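PDB 6SCE: uncharacterized protein from Thermus thermophilus HB8, which probably acts as a CRISPR defence DNA nuclease of type III systems, switched on when cyclic oligoadenylate binds to its CARF domains. Local coordinates for residues Gly179-His184 with Pro188-Val193; Gly214-Leu219 with Cys224-Pro229. All coordinates share one frame; numbering follows the deposited sequence.

Interaction 1: Gly179-His184 with Pro188-Val193; sequences GVFVVH and PYWYWV
W190 lays its indole over the backbone of G179 and V180 in this antiparallel hairpin. Its CB leaves the strand on the face shared with F181 and P188. With CG anti to the backbone N (chi1 -176°), the ring swings across toward the partner strand. CE3 reaches V180 O at 3.4 Å, CZ3 lies against V180 C and F181 N, and CH2 and CZ2 arrive at G179, whose CA sits over the six-membered ring, 3.8 Å from its centroid, in a CH-pi contact. Glycine suits this place because a CB here would run into W190 CZ2. NE1, at the outer edge of the indole, is hydrogen-bonded to OE1 of E215 in helix 206-220.

On the same face, the F181 ring lies beside P188, its CZ 4.0 Å from P188 CB. On the other face, V182 and Y191 run side by side, pointing the same way. Beta-branched and aromatic side chains suit extended strands, where their bulk at CB or the ring is easily accommodated. Y189 turns its ring edge to V182 O. Its OH is hydrogen-bonded to L116 N, and a water accepts from that OH and donates to H184 O.

Two hydrogen-bonded pairs, V180 with Y191 and V182 with Y189, hold the backbones together. The straightest bond, V182 N to Y189 O, is 2.8 Å with 173° at the hydrogen.

The hairpin forms the middle of a mixed sheet. Strand 169-172 adjoins 179-184, strand 225-229 runs parallel to 187-192, helix 206-220 covers W190 and W192, and helix 140-148 brings Y143 against F181, V183 and P188.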
ATOM      1  N   GLY A 179       8.697  20.959  -3.827  1.00 31.04           N
ATOM      2  CA  GLY A 179       7.980  20.669  -2.610  1.00 30.60           C
ATOM      3  C   GLY A 179       8.533  21.362  -1.398  1.00 30.34           C
ATOM      4  O   GLY A 179       9.676  21.862  -1.396  1.00 31.36           O
ATOM      5  N   VAL A 180       7.705  21.435  -0.366  1.00 29.99           N
ATOM      6  CA  VAL A 180       8.111  21.904   0.955  0.50 30.08           C
ATOM      7  C   VAL A 180       7.769  20.806   1.954  1.00 29.66           C
ATOM      8  O   VAL A 180       6.664  20.281   1.890  1.00 27.07           O
ATOM      9  CB  VAL A 180       7.336  23.176   1.349  0.50 30.00           C
ATOM     10  CG1 VAL A 180       7.849  23.735   2.670  0.50 30.34           C
ATOM     11  CG2 VAL A 180       7.440  24.238   0.261  0.50 30.36           C
ATOM     12  N   PHE A 181       8.692  20.504   2.874  1.00 27.83           N
ATOM     13  CA  PHE A 181       8.469  19.478   3.883  1.00 27.51           C
ATOM     14  C   PHE A 181       7.868  20.159   5.099  1.00 28.98           C
ATOM     15  O   PHE A 181       8.528  21.002   5.731  1.00 29.45           O
ATOM     16  CB  PHE A 181       9.809  18.844   4.242  1.00 28.51           C
ATOM     17  CG  PHE A 181       9.685  17.691   5.203  1.00 28.78           C
ATOM     18  CD1 PHE A 181       9.224  16.473   4.747  1.00 31.01           C
ATOM     19  CD2 PHE A 181      10.052  17.829   6.539  1.00 31.46           C
ATOM     20  CE1 PHE A 181       9.103  15.385   5.603  1.00 35.42           C
ATOM     21  CE2 PHE A 181       9.944  16.744   7.401  1.00 33.74           C
ATOM     22  CZ  PHE A 181       9.463  15.534   6.936  1.00 33.19           C
ATOM     23  N   VAL A 182       6.613  19.842   5.419  1.00 25.03           N
ATOM     24  CA  VAL A 182       5.901  20.517   6.477  1.00 26.88           C
ATOM     25  C   VAL A 182       5.637  19.508   7.615  1.00 27.68           C
ATOM     26  O   VAL A 182       5.199  18.381   7.376  1.00 28.65           O
ATOM     27  CB  VAL A 182       4.560  21.130   5.959  1.00 27.84           C
ATOM     28  CG1 VAL A 182       3.835  21.921   7.029  1.00 30.17           C
ATOM     29  CG2 VAL A 182       4.821  22.039   4.747  1.00 28.63           C
ATOM     30  N   VAL A 183       5.931  19.915   8.833  1.00 26.89           N
ATOM     31  CA  VAL A 183       5.560  19.143  10.047  1.00 25.48           C
ATOM     32  C   VAL A 183       4.553  19.924  10.842  1.00 27.13           C
ATOM     33  O   VAL A 183       4.789  21.055  11.265  1.00 29.35           O
ATOM     34  CB  VAL A 183       6.773  18.758  10.886  1.00 25.07           C
ATOM     35  CG1 VAL A 183       6.338  18.063  12.167  1.00 25.24           C
ATOM     36  CG2 VAL A 183       7.697  17.869  10.064  1.00 26.35           C
ATOM     37  N   HIS A 184       3.394  19.328  11.000  1.00 27.33           N
ATOM     38  CA  HIS A 184       2.288  19.944  11.696  1.00 28.22           C
ATOM     39  C   HIS A 184       1.699  18.960  12.677  1.00 29.22           C
ATOM     40  O   HIS A 184       1.289  17.856  12.277  1.00 26.54           O
ATOM     41  CB  HIS A 184       1.219  20.344  10.713  1.00 29.99           C
ATOM     42  CG  HIS A 184       0.052  21.010  11.356  1.00 29.67           C
ATOM     43  ND1 HIS A 184       0.138  22.259  11.936  1.00 31.41           N
ATOM     44  CD2 HIS A 184      -1.225  20.602  11.522  1.00 32.26           C
ATOM     45  CE1 HIS A 184      -1.038  22.581  12.441  1.00 32.06           C
ATOM     46  NE2 HIS A 184      -1.888  21.603  12.186  1.00 33.53           N
ATOM     47  N   PRO A 188       4.138  14.478   9.157  1.00 26.26           N
ATOM     48  CA  PRO A 188       4.817  15.011   7.996  1.00 26.95           C
ATOM     49  C   PRO A 188       3.913  15.132   6.785  1.00 24.80           C
ATOM     50  O   PRO A 188       3.075  14.259   6.538  1.00 26.41           O
ATOM     51  CB  PRO A 188       5.898  13.962   7.730  1.00 27.44           C
ATOM     52  CG  PRO A 188       5.226  12.690   8.129  1.00 27.96           C
ATOM     53  CD  PRO A 188       4.248  13.004   9.202  1.00 26.65           C
ATOM     54  N   TYR A 189       4.179  16.176   6.006  1.00 26.54           N
ATOM     55  CA  TYR A 189       3.462  16.506   4.775  1.00 26.12           C
ATOM     56  C   TYR A 189       4.488  16.971   3.755  1.00 27.07           C
ATOM     57  O   TYR A 189       5.449  17.647   4.109  1.00 29.83           O
ATOM     58  CB  TYR A 189       2.447  17.627   5.023  1.00 26.16           C
ATOM     59  CG  TYR A 189       1.430  17.300   6.083  1.00 27.26           C
ATOM     60  CD1 TYR A 189       1.730  17.467   7.429  1.00 27.13           C
ATOM     61  CD2 TYR A 189       0.180  16.816   5.749  1.00 28.91           C
ATOM     62  CE1 TYR A 189       0.819  17.155   8.416  1.00 26.89           C
ATOM     63  CE2 TYR A 189      -0.758  16.514   6.730  1.00 29.07           C
ATOM     64  CZ  TYR A 189      -0.431  16.678   8.063  1.00 28.00           C
ATOM     65  OH  TYR A 189      -1.346  16.347   9.034  1.00 28.57           O
ATOM     66  N   TRP A 190       4.307  16.574   2.505  1.00 26.58           N
ATOM     67  CA  TRP A 190       5.164  17.000   1.393  1.00 25.84           C
ATOM     68  C   TRP A 190       4.206  17.817   0.505  1.00 28.22           C
ATOM     69  O   TRP A 190       3.241  17.298  -0.028  1.00 26.61           O
ATOM     70  CB  TRP A 190       5.717  15.791   0.683  1.00 25.49           C
ATOM     71  CG  TRP A 190       6.690  16.035  -0.444  1.00 27.09           C
ATOM     72  CD1 TRP A 190       6.629  15.496  -1.690  1.00 28.00           C
ATOM     73  CD2 TRP A 190       7.859  16.860  -0.422  1.00 27.27           C
ATOM     74  NE1 TRP A 190       7.689  15.929  -2.463  1.00 28.42           N
ATOM     75  CE2 TRP A 190       8.457  16.774  -1.706  1.00 27.77           C
ATOM     76  CE3 TRP A 190       8.452  17.665   0.545  1.00 30.23           C
ATOM     77  CZ2 TRP A 190       9.621  17.462  -2.040  1.00 28.33           C
ATOM     78  CZ3 TRP A 190       9.623  18.361   0.216  1.00 30.87           C
ATOM     79  CH2 TRP A 190      10.199  18.238  -1.061  1.00 31.19           C
ATOM     80  N   TYR A 191       4.455  19.111   0.460  1.00 28.12           N
ATOM     81  CA  TYR A 191       3.497  20.080  -0.073  1.00 27.58           C
ATOM     82  C   TYR A 191       4.057  20.698  -1.349  1.00 27.67           C
ATOM     83  O   TYR A 191       5.147  21.250  -1.367  1.00 27.58           O
ATOM     84  CB  TYR A 191       3.232  21.127   0.985  1.00 28.39           C
ATOM     85  CG  TYR A 191       2.209  22.183   0.642  1.00 28.26           C
ATOM     86  CD1 TYR A 191       2.582  23.358  -0.010  1.00 31.79           C
ATOM     87  CD2 TYR A 191       0.888  22.039   1.006  1.00 29.28           C
ATOM     88  CE1 TYR A 191       1.652  24.355  -0.300  1.00 31.74           C
ATOM     89  CE2 TYR A 191      -0.046  23.029   0.699  1.00 31.27           C
ATOM     90  CZ  TYR A 191       0.357  24.187   0.073  1.00 32.31           C
ATOM     91  OH  TYR A 191      -0.592  25.143  -0.208  1.00 35.14           O
ATOM     92  N   TRP A 192       3.273  20.591  -2.411  1.00 28.06           N
ATOM     93  CA  TRP A 192       3.680  20.964  -3.781  1.00 30.36           C
ATOM     94  C   TRP A 192       3.716  22.479  -3.895  1.00 29.13           C
ATOM     95  O   TRP A 192       2.763  23.154  -3.526  1.00 29.68           O
ATOM     96  CB  TRP A 192       2.659  20.359  -4.734  1.00 30.31           C
ATOM     97  CG  TRP A 192       2.634  20.724  -6.210  1.00 27.56           C
ATOM     98  CD1 TRP A 192       2.298  21.927  -6.751  1.00 29.83           C
ATOM     99  CD2 TRP A 192       2.848  19.833  -7.317  1.00 27.17           C
ATOM    100  NE1 TRP A 192       2.318  21.847  -8.125  1.00 29.97           N
ATOM    101  CE2 TRP A 192       2.645  20.572  -8.499  1.00 30.80           C
ATOM    102  CE3 TRP A 192       3.175  18.487  -7.425  1.00 28.57           C
ATOM    103  CZ2 TRP A 192       2.774  20.000  -9.786  1.00 29.66           C
ATOM    104  CZ3 TRP A 192       3.311  17.923  -8.683  1.00 31.22           C
ATOM    105  CH2 TRP A 192       3.106  18.690  -9.856  1.00 33.46           C
ATOM    106  N   VAL A 193       4.834  22.994  -4.379  1.00 34.30           N
ATOM    107  CA  VAL A 193       4.989  24.429  -4.616  1.00 35.42           C
ATOM    108  C   VAL A 193       5.607  24.595  -5.997  1.00 38.54           C
ATOM    109  O   VAL A 193       6.436  23.789  -6.447  1.00 38.66           O
ATOM    110  CB  VAL A 193       5.855  25.130  -3.541  1.00 36.43           C
ATOM    111  CG1 VAL A 193       5.113  25.160  -2.219  1.00 35.46           C
ATOM    112  CG2 VAL A 193       7.210  24.467  -3.396  1.00 38.34           C
TER
HETATM  113  O   HOH W   1      -1.101  17.059  11.558  1.00 33.53           O

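Interaction 2: Gly214-Leu219 with Cys224-Pro229; sequences GEAKRL and CLPVVP
The ammonium group of K217 is gripped by two backbone carbonyls: NZ donates to C224 O at 2.9 Å, and Q222 O in the turn just before the strand takes a second hydrogen bond. NZ stands above the C224 carbonyl plane, 44° out of it, with a C=O...N angle of 134°. A bend at chi2 (-34°) brings the long chain round from the flank of the helix, and CD and CE both pass 3.8 Å from C224 O on the way. Lysine suits the spot, having the length to reach from helix to turn and a charge that the carbonyl dipoles would favour.

A216 points its methyl toward the strand, where CB rests on P226 CG at 3.7 Å. Its smallness lets helix and strand approach closely, and the proline ring offers a compact apolar surface. C224, in the turn leading into the strand, puts its CB 3.4 Å from A216 O, and its SG lies 4.2 Å from A216 CB. Cysteine is small and only weakly polar, suiting this buried seam.

Helix 206-220 thus packs on the strand that follows it, as the crossover of the beta-alpha-beta unit joining parallel strands 187-192 and 225-229.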
ATOM      1  N   GLY A 214       5.508   9.336  -4.868  1.00 35.13           N
ATOM      2  CA  GLY A 214       6.655   8.492  -4.490  1.00 34.05           C
ATOM      3  C   GLY A 214       7.678   9.267  -3.672  1.00 34.38           C
ATOM      4  O   GLY A 214       8.247   8.754  -2.689  1.00 32.88           O
ATOM      5  N   GLU A 215       7.884  10.523  -4.035  1.00 30.13           N
ATOM      6  CA  GLU A 215       8.822  11.381  -3.335  1.00 31.68           C
ATOM      7  C   GLU A 215       8.408  11.635  -1.886  1.00 29.64           C
ATOM      8  O   GLU A 215       9.247  11.629  -0.968  1.00 28.67           O
ATOM      9  CB  GLU A 215       8.919  12.693  -4.089  1.00 32.97           C
ATOM     10  CG  GLU A 215      10.007  13.609  -3.663  1.00 35.09           C
ATOM     11  CD  GLU A 215      10.093  14.837  -4.550  1.00 37.21           C
ATOM     12  OE1 GLU A 215       9.036  15.384  -4.988  1.00 32.96           O
ATOM     13  OE2 GLU A 215      11.229  15.289  -4.746  1.00 33.80           O
ATOM     14  N   ALA A 216       7.114  11.879  -1.682  1.00 27.72           N
ATOM     15  CA  ALA A 216       6.548  12.085  -0.338  1.00 28.12           C
ATOM     16  C   ALA A 216       6.815  10.857   0.515  1.00 28.89           C
ATOM     17  O   ALA A 216       7.187  10.972   1.688  1.00 29.42           O
ATOM     18  CB  ALA A 216       5.039  12.334  -0.421  1.00 28.08           C
ATOM     19  N   LYS A 217       6.644   9.686  -0.073  1.00 28.98           N
ATOM     20  CA  LYS A 217       6.790   8.428   0.708  1.00 32.15           C
ATOM     21  C   LYS A 217       8.244   8.161   1.045  1.00 30.82           C
ATOM     22  O   LYS A 217       8.553   7.715   2.165  1.00 29.22           O
ATOM     23  CB  LYS A 217       6.169   7.240  -0.026  1.00 36.37           C
ATOM     24  CG  LYS A 217       4.640   7.255  -0.174  1.00 40.44           C
ATOM     25  CD  LYS A 217       3.852   7.869   0.988  1.00 42.47           C
ATOM     26  CE  LYS A 217       2.343   7.733   0.749  1.00 43.30           C
ATOM     27  NZ  LYS A 217       1.578   8.366   1.849  1.00 47.15           N
ATOM     28  N   ARG A 218       9.154   8.463   0.124  1.00 31.46           N
ATOM     29  CA  ARG A 218      10.592   8.346   0.440  1.00 34.86           C
ATOM     30  C   ARG A 218      11.060   9.300   1.536  1.00 33.48           C
ATOM     31  O   ARG A 218      11.766   8.886   2.450  1.00 34.37           O
ATOM     32  CB  ARG A 218      11.443   8.558  -0.815  1.00 38.81           C
ATOM     33  CG  ARG A 218      12.884   8.907  -0.494  1.00 39.61           C
ATOM     34  CD  ARG A 218      13.789   8.890  -1.724  1.00 42.08           C
ATOM     35  NE  ARG A 218      15.176   9.153  -1.326  1.00 43.35           N
ATOM     36  CZ  ARG A 218      15.678  10.357  -1.057  1.00 44.76           C
ATOM     37  NH1 ARG A 218      14.929  11.449  -1.184  1.00 48.67           N
ATOM     38  NH2 ARG A 218      16.958  10.478  -0.694  1.00 47.01           N
ATOM     39  N   LEU A 219      10.708  10.585   1.429  1.00 30.87           N
ATOM     40  CA  LEU A 219      11.087  11.591   2.391  1.00 31.16           C
ATOM     41  C   LEU A 219      10.478  11.399   3.768  1.00 34.84           C
ATOM     42  O   LEU A 219      11.179  11.539   4.772  1.00 35.56           O
ATOM     43  CB  LEU A 219      10.685  12.998   1.902  1.00 31.62           C
ATOM     44  CG  LEU A 219      11.528  13.477   0.708  1.00 32.79           C
ATOM     45  CD1 LEU A 219      11.009  14.776   0.168  1.00 33.78           C
ATOM     46  CD2 LEU A 219      12.998  13.625   1.082  1.00 34.38           C
ATOM     47  N   CYS A 224       3.243  10.052   5.211  1.00 27.70           N
ATOM     48  CA  CYS A 224       3.518  11.391   4.726  1.00 28.74           C
ATOM     49  C   CYS A 224       2.520  11.710   3.600  1.00 31.26           C
ATOM     50  O   CYS A 224       2.509  11.060   2.566  1.00 31.54           O
ATOM     51  CB  CYS A 224       4.929  11.487   4.206  1.00 29.16           C
ATOM     52  SG  CYS A 224       5.394  13.166   3.659  1.00 30.47           S
ATOM     53  N   LEU A 225       1.672  12.701   3.816  1.00 27.43           N
ATOM     54  CA  LEU A 225       0.638  13.017   2.853  1.00 28.60           C
ATOM     55  C   LEU A 225       1.200  13.922   1.736  1.00 28.63           C
ATOM     56  O   LEU A 225       1.737  14.977   2.035  1.00 29.44           O
ATOM     57  CB  LEU A 225      -0.484  13.749   3.590  1.00 29.84           C
ATOM     58  CG  LEU A 225      -1.755  13.989   2.790  1.00 30.64           C
ATOM     59  CD1 LEU A 225      -2.397  12.691   2.349  1.00 33.79           C
ATOM     60  CD2 LEU A 225      -2.705  14.790   3.661  1.00 31.61           C
ATOM     61  N   PRO A 226       1.075  13.518   0.458  1.00 27.80           N
ATOM     62  CA  PRO A 226       1.449  14.424  -0.627  1.00 27.83           C
ATOM     63  C   PRO A 226       0.293  15.385  -0.867  1.00 26.99           C
ATOM     64  O   PRO A 226      -0.783  14.973  -1.339  1.00 32.10           O
ATOM     65  CB  PRO A 226       1.638  13.487  -1.828  1.00 28.41           C
ATOM     66  CG  PRO A 226       1.417  12.083  -1.310  1.00 30.08           C
ATOM     67  CD  PRO A 226       0.591  12.245  -0.071  1.00 29.14           C
ATOM     68  N   VAL A 227       0.509  16.638  -0.536  1.00 27.26           N
ATOM     69  CA  VAL A 227      -0.550  17.641  -0.615  1.00 27.81           C
ATOM     70  C   VAL A 227      -0.274  18.480  -1.848  1.00 30.18           C
ATOM     71  O   VAL A 227       0.814  19.037  -1.960  1.00 28.56           O
ATOM     72  CB  VAL A 227      -0.574  18.535   0.617  1.00 28.43           C
ATOM     73  CG1 VAL A 227      -1.705  19.564   0.490  1.00 30.38           C
ATOM     74  CG2 VAL A 227      -0.742  17.721   1.894  1.00 29.36           C
ATOM     75  N   VAL A 228      -1.218  18.500  -2.797  1.00 29.33           N
ATOM     76  CA  VAL A 228      -0.991  19.155  -4.070  1.00 30.07           C
ATOM     77  C   VAL A 228      -2.101  20.161  -4.368  1.00 30.55           C
ATOM     78  O   VAL A 228      -3.234  19.750  -4.670  1.00 31.70           O
ATOM     79  CB  VAL A 228      -0.875  18.146  -5.208  1.00 30.12           C
ATOM     80  CG1 VAL A 228      -0.783  18.870  -6.565  1.00 31.12           C
ATOM     81  CG2 VAL A 228       0.374  17.304  -5.019  1.00 31.41           C
ATOM     82  N   PRO A 229      -1.810  21.460  -4.197  1.00 30.87           N
ATOM     83  CA  PRO A 229      -2.821  22.479  -4.547  1.00 30.91           C
ATOM     84  C   PRO A 229      -2.866  22.588  -6.049  1.00 30.58           C
ATOM     85  O   PRO A 229      -1.828  22.792  -6.693  1.00 31.90           O
ATOM     86  CB  PRO A 229      -2.299  23.755  -3.890  1.00 32.40           C
ATOM     87  CG  PRO A 229      -1.299  23.286  -2.874  1.00 34.26           C
ATOM     88  CD  PRO A 229      -0.674  22.077  -3.503  1.00 31.70           C
TER

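Along the chain the two contacts come in series, the hairpin first; their centres are about 7 Å apart, and both involve the same six-stranded mixed sheet. Strand 187-192 belongs to both units: it ends the hairpin of interaction 1 and begins the beta-alpha-beta unit of interaction 2. The two meet directly, since W190 O lies 2.9 Å from V227 N, probably a hydrogen bond between parallel strands, and Y191 OH packs 3.3 Å from P229 CG. An antiparallel hairpin is followed by a parallel crossover, with helix 206-220 on one face. The nearest atoms of the bound nucleic acid are about 4 Å from interaction 1 and 6 Å from interaction 2, beside this part of the fold.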